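Cytoplasmic protein (PDB 7LPO) probably hydrolyses steryl beta-glucosides, as a fungal sterylglucosidase of glycoside hydrolase family 5. Local coordinates at residues A[335-347]-A[356-368]. Sequence-based numbering, arbitrary orientation.
Sequences GVKLWLSKEDDVK and TRGKEWALGTCIW
The indole of Trp339 lies with one face against the backbone of Thr365, Cys366 and Ile367. Thr365 O sits over the pyrrole side, 3.4 Å from Trp339 CG, and Cys366 CA stands over the face, 3.7 Å from the centroid of the five-membered ring, a CH-pi contact. The sulfur of Cys366 approaches obliquely, SG being 4.1 Å from Trp339 CZ2, while at the far end of the indole Ile367 CG2 lies 3.9 Å from Trp339 CH2. With CG beside its own backbone N (chi1 -49°), Trp339 lays the ring along the loop that leads into helix 367-370; Leu338 CD2 touches the opposite face.

At the other end, Arg357 grips Asp345 side-on. Its NH2 donates to OD1 of Asp345 at 2.9 Å, and its NE donates almost straight (175°) to Asp345 OD2. Both oxygens lie close to the guanidinium plane but are met from above the carboxylate plane, since the two groups are turned 48° apart. Ser350 also bonds Asp345 OD2, and the carbonyls of Tyr162 and Ala163 take Arg357 NH2 and NH1, so the ion pair, with Asp345 buried, is held from several sides. Leu363 packs beside the salt bridge: its CD1 lies 3.7 Å from Asp345 CB, and its CB rests against Lys342 CG and Leu340 O. Beside it Gly364, at positive phi, brings its CA to 4.2 Å from Ser341 CA, where the backbones pass closely.

Ser341 N-caps helix 342-348, its OG accepting from Asp344 N, and helix 350-353 lies in the short connection between the two segments. This is structural packing in an outlying part of the enzyme, its centre about 33 Å from that of the chain, set against helix 206-221, where Trp339 rests on Thr210 and Ile367 on Phe214.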
loop_
_atom_site.group_PDB
_atom_site.type_symbol
_atom_site.label_atom_id
_atom_site.label_comp_id
_atom_site.label_asym_id
_atom_site.label_seq_id
_atom_site.Cartn_x
_atom_site.Cartn_y
_atom_site.Cartn_z
ATOM N N GLY A 335 -3.595 -34.205 14.184
ATOM C CA GLY A 335 -2.983 -34.996 13.147
ATOM C C GLY A 335 -3.099 -34.433 11.753
ATOM O O GLY A 335 -2.418 -34.932 10.854
ATOM N N VAL A 336 -3.936 -33.416 11.537
ATOM C CA VAL A 336 -4.040 -32.805 10.221
ATOM C C VAL A 336 -2.741 -32.080 9.909
ATOM O O VAL A 336 -2.176 -31.381 10.760
ATOM C CB VAL A 336 -5.248 -31.855 10.158
ATOM C CG1 VAL A 336 -5.198 -31.022 8.905
ATOM C CG2 VAL A 336 -6.555 -32.654 10.233
ATOM N N LYS A 337 -2.250 -32.255 8.687
ATOM C CA LYS A 337 -0.976 -31.697 8.261
ATOM C C LYS A 337 -1.192 -30.637 7.195
ATOM O O LYS A 337 -2.107 -30.737 6.373
ATOM C CB LYS A 337 -0.057 -32.793 7.717
ATOM C CG LYS A 337 0.336 -33.814 8.767
ATOM C CD LYS A 337 1.165 -34.937 8.186
ATOM C CE LYS A 337 1.458 -35.984 9.256
ATOM N NZ LYS A 337 2.043 -37.237 8.690
ATOM N N LEU A 338 -0.336 -29.613 7.223
ATOM C CA LEU A 338 -0.435 -28.541 6.239
ATOM C C LEU A 338 -0.084 -29.029 4.841
ATOM O O LEU A 338 -0.557 -28.471 3.845
ATOM C CB LEU A 338 0.493 -27.389 6.629
ATOM C CG LEU A 338 0.632 -26.269 5.601
ATOM C CD1 LEU A 338 -0.698 -25.525 5.477
ATOM C CD2 LEU A 338 1.752 -25.298 5.957
ATOM N N TRP A 339 0.727 -30.065 4.745
ATOM C CA TRP A 339 1.390 -30.416 3.501
ATOM C C TRP A 339 0.536 -31.347 2.658
ATOM O O TRP A 339 0.008 -32.343 3.158
ATOM C CB TRP A 339 2.741 -31.054 3.816
ATOM C CG TRP A 339 3.489 -30.230 4.800
ATOM C CD1 TRP A 339 3.654 -30.483 6.121
ATOM C CD2 TRP A 339 4.153 -28.987 4.537
ATOM N NE1 TRP A 339 4.401 -29.485 6.703
ATOM C CE2 TRP A 339 4.708 -28.548 5.751
ATOM C CE3 TRP A 339 4.326 -28.204 3.392
ATOM C CZ2 TRP A 339 5.429 -27.362 5.857
ATOM C CZ3 TRP A 339 5.043 -27.019 3.495
ATOM C CH2 TRP A 339 5.581 -26.609 4.720
ATOM N N LEU A 340 0.383 -30.983 1.389
ATOM C CA LEU A 340 -0.265 -31.828 0.398
ATOM C C LEU A 340 0.317 -33.232 0.406
ATOM O O LEU A 340 1.531 -33.410 0.284
ATOM C CB LEU A 340 -0.057 -31.211 -0.984
ATOM C CG LEU A 340 -1.144 -30.458 -1.734
ATOM C CD1 LEU A 340 -0.680 -30.344 -3.200
ATOM C CD2 LEU A 340 -2.488 -31.100 -1.639
ATOM N N SER A 341 -0.552 -34.230 0.512
ATOM C CA SER A 341 -0.135 -35.592 0.207
ATOM C C SER A 341 0.121 -35.749 -1.296
ATOM O O SER A 341 -0.334 -34.954 -2.123
ATOM C CB SER A 341 -1.193 -36.600 0.652
ATOM O OG SER A 341 -2.227 -36.691 -0.312
ATOM N N LYS A 342 0.880 -36.786 -1.645
ATOM C CA LYS A 342 1.178 -37.019 -3.053
ATOM C C LYS A 342 -0.090 -37.263 -3.846
ATOM O O LYS A 342 -0.269 -36.718 -4.941
ATOM C CB LYS A 342 2.101 -38.216 -3.206
ATOM C CG LYS A 342 3.456 -37.984 -2.644
ATOM C CD LYS A 342 4.158 -39.306 -2.449
ATOM C CE LYS A 342 4.466 -39.528 -0.974
ATOM N NZ LYS A 342 3.289 -40.045 -0.210
ATOM N N GLU A 343 -0.966 -38.120 -3.323
ATOM C CA GLU A 343 -2.217 -38.408 -4.013
ATOM C C GLU A 343 -3.000 -37.129 -4.244
ATOM O O GLU A 343 -3.578 -36.931 -5.320
ATOM C CB GLU A 343 -3.031 -39.418 -3.208
ATOM C CG GLU A 343 -2.473 -40.828 -3.322
ATOM C CD GLU A 343 -2.700 -41.659 -2.078
ATOM O OE1 GLU A 343 -1.799 -42.456 -1.729
ATOM O OE2 GLU A 343 -3.781 -41.524 -1.460
ATOM N N ASP A 344 -2.993 -36.227 -3.258
ATOM C CA ASP A 344 -3.664 -34.949 -3.451
ATOM C C ASP A 344 -2.905 -34.061 -4.427
ATOM O O ASP A 344 -3.525 -33.283 -5.156
ATOM C CB ASP A 344 -3.864 -34.256 -2.108
ATOM C CG ASP A 344 -4.950 -34.920 -1.283
ATOM O OD1 ASP A 344 -5.936 -35.395 -1.895
ATOM O OD2 ASP A 344 -4.811 -34.986 -0.040
ATOM N N ASP A 345 -1.581 -34.187 -4.502
ATOM C CA ASP A 345 -0.854 -33.430 -5.515
ATOM C C ASP A 345 -1.234 -33.900 -6.913
ATOM O O ASP A 345 -1.469 -33.084 -7.814
ATOM C CB ASP A 345 0.651 -33.555 -5.308
ATOM C CG ASP A 345 1.433 -32.496 -6.085
ATOM O OD1 ASP A 345 0.969 -31.326 -6.111
ATOM O OD2 ASP A 345 2.488 -32.829 -6.677
ATOM N N VAL A 346 -1.294 -35.218 -7.115
ATOM C CA VAL A 346 -1.712 -35.744 -8.408
ATOM C C VAL A 346 -3.104 -35.248 -8.747
ATOM O O VAL A 346 -3.375 -34.847 -9.882
ATOM C CB VAL A 346 -1.659 -37.284 -8.409
ATOM C CG1 VAL A 346 -2.205 -37.816 -9.724
ATOM C CG2 VAL A 346 -0.254 -37.768 -8.150
ATOM N N LYS A 347 -4.002 -35.258 -7.765
ATOM C CA LYS A 347 -5.411 -34.989 -8.023
ATOM C C LYS A 347 -5.697 -33.500 -8.141
ATOM O O LYS A 347 -6.457 -33.084 -9.027
ATOM C CB LYS A 347 -6.259 -35.596 -6.904
ATOM C CG LYS A 347 -7.754 -35.568 -7.157
ATOM C CD LYS A 347 -8.534 -36.097 -5.940
ATOM C CE LYS A 347 -8.213 -37.577 -5.657
ATOM N NZ LYS A 347 -9.295 -38.292 -4.901
ATOM N N THR A 356 5.297 -30.438 -13.413
ATOM C CA THR A 356 5.961 -31.646 -12.940
ATOM C C THR A 356 6.810 -31.294 -11.724
ATOM O O THR A 356 7.692 -30.433 -11.808
ATOM C CB THR A 356 6.834 -32.263 -14.036
ATOM O OG1 THR A 356 6.038 -32.517 -15.198
ATOM C CG2 THR A 356 7.457 -33.574 -13.568
ATOM N N ARG A 357 6.560 -31.968 -10.610
ATOM C CA ARG A 357 7.314 -31.744 -9.390
ATOM C C ARG A 357 8.481 -32.719 -9.309
ATOM O O ARG A 357 8.336 -33.906 -9.609
ATOM C CB ARG A 357 6.413 -31.901 -8.167
ATOM C CG ARG A 357 6.983 -31.269 -6.899
ATOM C CD ARG A 357 6.095 -31.572 -5.720
ATOM N NE ARG A 357 4.745 -31.043 -5.888
ATOM C CZ ARG A 357 4.418 -29.762 -5.730
ATOM N NH1 ARG A 357 5.348 -28.868 -5.412
ATOM N NH2 ARG A 357 3.167 -29.372 -5.899
ATOM N N GLY A 358 9.644 -32.201 -8.913
ATOM C CA GLY A 358 10.840 -33.018 -8.857
ATOM C C GLY A 358 10.772 -34.069 -7.767
ATOM O O GLY A 358 10.024 -33.958 -6.797
ATOM N N LYS A 359 11.594 -35.109 -7.928
ATOM C CA LYS A 359 11.495 -36.263 -7.044
ATOM C C LYS A 359 12.097 -36.020 -5.667
ATOM O O LYS A 359 11.767 -36.744 -4.728
ATOM C CB LYS A 359 12.167 -37.486 -7.676
ATOM C CG LYS A 359 11.361 -38.176 -8.792
ATOM C CD LYS A 359 9.933 -38.590 -8.381
ATOM C CE LYS A 359 9.846 -39.108 -6.941
ATOM N NZ LYS A 359 8.524 -39.766 -6.653
ATOM N N GLU A 360 12.965 -35.035 -5.498
ATOM C CA GLU A 360 13.473 -34.747 -4.163
ATOM C C GLU A 360 12.577 -33.790 -3.378
ATOM O O GLU A 360 12.863 -33.509 -2.209
ATOM C CB GLU A 360 14.903 -34.203 -4.249
ATOM C CG GLU A 360 15.950 -35.261 -4.647
ATOM C CD GLU A 360 15.708 -36.638 -4.008
ATOM O OE1 GLU A 360 15.110 -37.518 -4.680
ATOM O OE2 GLU A 360 16.106 -36.834 -2.835
ATOM N N TRP A 361 11.491 -33.307 -3.973
ATOM C CA TRP A 361 10.524 -32.463 -3.269
ATOM C C TRP A 361 9.565 -33.379 -2.531
ATOM O O TRP A 361 8.524 -33.768 -3.059
ATOM C CB TRP A 361 9.764 -31.563 -4.234
ATOM C CG TRP A 361 9.024 -30.447 -3.557
ATOM C CD1 TRP A 361 8.526 -30.435 -2.277
ATOM C CD2 TRP A 361 8.705 -29.170 -4.120
ATOM N NE1 TRP A 361 7.913 -29.230 -2.015
ATOM C CE2 TRP A 361 8.012 -28.435 -3.126
ATOM C CE3 TRP A 361 8.937 -28.577 -5.367
ATOM C CZ2 TRP A 361 7.552 -27.149 -3.341
ATOM C CZ3 TRP A 361 8.488 -27.298 -5.579
ATOM C CH2 TRP A 361 7.800 -26.590 -4.568
ATOM N N ALA A 362 9.915 -33.729 -1.296
ATOM C CA ALA A 362 9.060 -34.606 -0.510
ATOM C C ALA A 362 7.720 -33.930 -0.255
ATOM O O ALA A 362 7.654 -32.740 0.065
ATOM C CB ALA A 362 9.736 -34.958 0.812
ATOM N N LEU A 363 6.646 -34.690 -0.428
ATOM C CA LEU A 363 5.296 -34.209 -0.200
ATOM C C LEU A 363 4.719 -34.855 1.053
ATOM O O LEU A 363 5.178 -35.900 1.515
ATOM C CB LEU A 363 4.405 -34.499 -1.409
ATOM C CG LEU A 363 4.740 -33.672 -2.656
ATOM C CD1 LEU A 363 4.010 -34.238 -3.878
ATOM C CD2 LEU A 363 4.397 -32.220 -2.441
ATOM N N GLY A 364 3.713 -34.195 1.618
ATOM C CA GLY A 364 3.032 -34.743 2.769
ATOM C C GLY A 364 3.830 -34.731 4.047
ATOM O O GLY A 364 3.415 -35.359 5.023
ATOM N N THR A 365 4.972 -34.057 4.065
ATOM C CA THR A 365 5.786 -33.917 5.261
ATOM C C THR A 365 6.436 -32.541 5.199
ATOM O O THR A 365 6.424 -31.880 4.158
ATOM C CB THR A 365 6.803 -35.060 5.359
ATOM O OG1 THR A 365 7.493 -34.995 6.611
ATOM C CG2 THR A 365 7.802 -35.001 4.231
ATOM N N CYS A 366 6.981 -32.096 6.329
ATOM C CA CYS A 366 7.524 -30.747 6.411
ATOM C C CYS A 366 8.721 -30.587 5.487
ATOM O O CYS A 366 9.687 -31.357 5.560
ATOM C CB CYS A 366 7.936 -30.419 7.846
ATOM S SG CYS A 366 8.619 -28.764 8.050
ATOM N N ILE A 367 8.664 -29.564 4.628
ATOM C CA ILE A 367 9.750 -29.321 3.690
ATOM C C ILE A 367 10.996 -28.803 4.399
ATOM O O ILE A 367 12.113 -28.994 3.899
ATOM C CB ILE A 367 9.272 -28.358 2.584
ATOM C CG1 ILE A 367 10.232 -28.383 1.391
ATOM C CG2 ILE A 367 9.114 -26.935 3.111
ATOM C CD1 ILE A 367 10.344 -29.766 0.723
ATOM N N TRP A 368 10.845 -28.187 5.577
ATOM C CA TRP A 368 12.009 -27.680 6.302
ATOM C C TRP A 368 12.717 -28.793 7.057
ATOM O O TRP A 368 13.952 -28.833 7.094
ATOM C CB TRP A 368 11.579 -26.556 7.237
ATOM C CG TRP A 368 10.907 -25.476 6.459
ATOM C CD1 TRP A 368 9.636 -25.014 6.620
ATOM C CD2 TRP A 368 11.465 -24.743 5.359
ATOM N NE1 TRP A 368 9.365 -24.040 5.686
ATOM C CE2 TRP A 368 10.479 -23.848 4.911
ATOM C CE3 TRP A 368 12.706 -24.759 4.716
ATOM C CZ2 TRP A 368 10.699 -22.968 3.859
ATOM C CZ3 TRP A 368 12.921 -23.894 3.673
ATOM C CH2 TRP A 368 11.925 -23.009 3.253
#